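PDB 6VTJ: Non-ribosomal peptide synthetase from Methanobrevibacter ruminantium, which probably carries a peptide intermediate on the phosphopantetheine arm of its carrier domain and releases it reductively, with NAD(P)H, through the adjoining reductase domain. Local coordinates for residues A22-I27 with K72-L77. Residues are numbered along the deposited sequence; the frame is centred on the assembly and turned at random.
Sequences AIFSSI and KTPRAL
F24 of helix 15-28 reaches across to the start of helix 74-82, and its ring alone makes every close contact with segment 72-77. The principal interaction is a CH-pi contact: CG of P74 sits over one ring face, 4.0 Å from the centroid of F24 and 18° off the ring normal, displaced toward the rim. CD of the same proline comes within 3.7 Å of F24 CE2. A chi1 of -86° sets CG of the phenylalanine anti to the carbonyl carbon, beside the backbone N, which places one ring face against P74 CG.

A second apolar contact lies at the ring edge, where the methyl CD1 of L77, one helical turn beyond P74, approaches F24 CE1 to 3.7 Å. Also at the edge and in the ring plane is the carbonyl oxygen of K72, 3.7 Å from F24 CE2, so the weakly positive ring C-H groups meet a backbone oxygen there. Were F24 replaced by alanine, the P74 ring and the CD1 methyl of L77 would probably lose their aromatic partner, opening a gap between the two helices.

Apart from the K72 carbonyl the contact between the segments is apolar, and the helix start that presents P74 is held by bonds of its own. T73 is the N-cap: its OG1 accepts from A76 N at 3.2 Å with a nearly straight N-H...O angle of 168°, while its carbonyl receives L77 N.

The contact belongs to the helical bundle of the carrier domain, joining its first and last helices. F39 makes an edge-to-face contact with F24, L52 of helix 46-58 and I68 of helix 65-70 pack against the same phenylalanine, and I20 of helix 15-28 touches both P74 and L77.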
loop_
_atom_site.group_PDB
_atom_site.type_symbol
_atom_site.label_atom_id
_atom_site.label_comp_id
_atom_site.label_asym_id
_atom_site.label_seq_id
_atom_site.Cartn_x
_atom_site.Cartn_y
_atom_site.Cartn_z
ATOM N N ALA A 22 3.197 10.049 32.278
ATOM C CA ALA A 22 2.457 9.058 33.053
ATOM C C ALA A 22 1.643 8.158 32.141
ATOM O O ALA A 22 1.498 6.959 32.411
ATOM C CB ALA A 22 1.546 9.739 34.073
ATOM N N ILE A 23 1.099 8.720 31.058
ATOM C CA ILE A 23 0.344 7.907 30.108
ATOM C C ILE A 23 1.259 6.892 29.423
ATOM O O ILE A 23 0.930 5.702 29.342
ATOM C CB ILE A 23 -0.379 8.803 29.090
ATOM C CG1 ILE A 23 -1.451 9.639 29.792
ATOM C CG2 ILE A 23 -0.997 7.948 28.028
ATOM C CD1 ILE A 23 -2.089 10.682 28.921
ATOM N N PHE A 24 2.404 7.349 28.896
ATOM C CA PHE A 24 3.406 6.417 28.379
ATOM C C PHE A 24 3.628 5.275 29.358
ATOM O O PHE A 24 3.509 4.099 29.002
ATOM C CB PHE A 24 4.740 7.123 28.130
ATOM C CG PHE A 24 4.869 7.798 26.789
ATOM C CD1 PHE A 24 3.801 8.456 26.205
ATOM C CD2 PHE A 24 6.098 7.816 26.137
ATOM C CE1 PHE A 24 3.940 9.108 24.981
ATOM C CE2 PHE A 24 6.251 8.458 24.918
ATOM C CZ PHE A 24 5.169 9.112 24.339
ATOM N N SER A 25 3.926 5.608 30.612
ATOM C CA SER A 25 4.314 4.572 31.562
ATOM C C SER A 25 3.160 3.619 31.869
ATOM O O SER A 25 3.376 2.423 32.071
ATOM C CB SER A 25 4.841 5.209 32.844
ATOM O OG SER A 25 3.826 5.295 33.829
ATOM N N SER A 26 1.930 4.121 31.916
ATOM C CA SER A 26 0.794 3.250 32.211
ATOM C C SER A 26 0.459 2.356 31.023
ATOM O O SER A 26 0.135 1.173 31.195
ATOM C CB SER A 26 -0.410 4.099 32.592
ATOM O OG SER A 26 -1.566 3.304 32.719
ATOM N N ILE A 27 0.544 2.906 29.813
ATOM C CA ILE A 27 0.215 2.159 28.604
ATOM C C ILE A 27 1.243 1.063 28.356
ATOM O O ILE A 27 0.888 -0.087 28.075
ATOM C CB ILE A 27 0.117 3.134 27.416
ATOM C CG1 ILE A 27 -1.140 3.996 27.523
ATOM C CG2 ILE A 27 0.128 2.393 26.123
ATOM C CD1 ILE A 27 -2.414 3.232 27.348
ATOM N N LYS A 72 8.087 11.620 19.035
ATOM C CA LYS A 72 8.146 10.313 19.678
ATOM C C LYS A 72 8.299 10.371 21.194
ATOM O O LYS A 72 8.125 9.340 21.848
ATOM C CB LYS A 72 9.294 9.489 19.077
ATOM C CG LYS A 72 9.197 9.332 17.552
ATOM C CD LYS A 72 10.511 8.861 16.943
ATOM C CE LYS A 72 10.410 8.839 15.417
ATOM N NZ LYS A 72 11.616 8.226 14.781
ATOM N N THR A 73 8.621 11.531 21.766
ATOM C CA THR A 73 8.840 11.675 23.203
ATOM C C THR A 73 7.760 12.542 23.847
ATOM O O THR A 73 7.125 13.362 23.170
ATOM C CB THR A 73 10.214 12.299 23.479
ATOM O OG1 THR A 73 10.256 13.624 22.930
ATOM C CG2 THR A 73 11.338 11.442 22.879
ATOM N N PRO A 74 7.523 12.393 25.159
ATOM C CA PRO A 74 6.550 13.277 25.824
ATOM C C PRO A 74 6.915 14.751 25.720
ATOM O O PRO A 74 6.018 15.600 25.644
ATOM C CB PRO A 74 6.570 12.790 27.280
ATOM C CG PRO A 74 7.157 11.420 27.239
ATOM C CD PRO A 74 8.136 11.448 26.110
ATOM N N ARG A 75 8.211 15.075 25.717
ATOM C CA ARG A 75 8.655 16.454 25.533
ATOM C C ARG A 75 8.151 17.009 24.203
ATOM O O ARG A 75 7.475 18.048 24.160
ATOM C CB ARG A 75 10.188 16.480 25.650
ATOM C CG ARG A 75 10.970 17.750 25.298
ATOM C CD ARG A 75 10.789 18.961 26.236
ATOM N NE ARG A 75 10.878 18.715 27.681
ATOM C CZ ARG A 75 12.001 18.686 28.399
ATOM N NH1 ARG A 75 13.183 18.853 27.818
ATOM N NH2 ARG A 75 11.937 18.479 29.714
ATOM N N ALA A 76 8.434 16.298 23.108
ATOM C CA ALA A 76 7.962 16.723 21.791
ATOM C C ALA A 76 6.437 16.722 21.711
ATOM O O ALA A 76 5.831 17.657 21.164
ATOM C CB ALA A 76 8.555 15.814 20.717
ATOM N N LEU A 77 5.796 15.692 22.268
ATOM C CA LEU A 77 4.337 15.626 22.237
ATOM C C LEU A 77 3.709 16.800 22.974
ATOM O O LEU A 77 2.648 17.296 22.582
ATOM C CB LEU A 77 3.862 14.310 22.843
ATOM C CG LEU A 77 3.485 13.206 21.860
ATOM C CD1 LEU A 77 3.218 11.914 22.625
ATOM C CD2 LEU A 77 2.266 13.612 21.029
#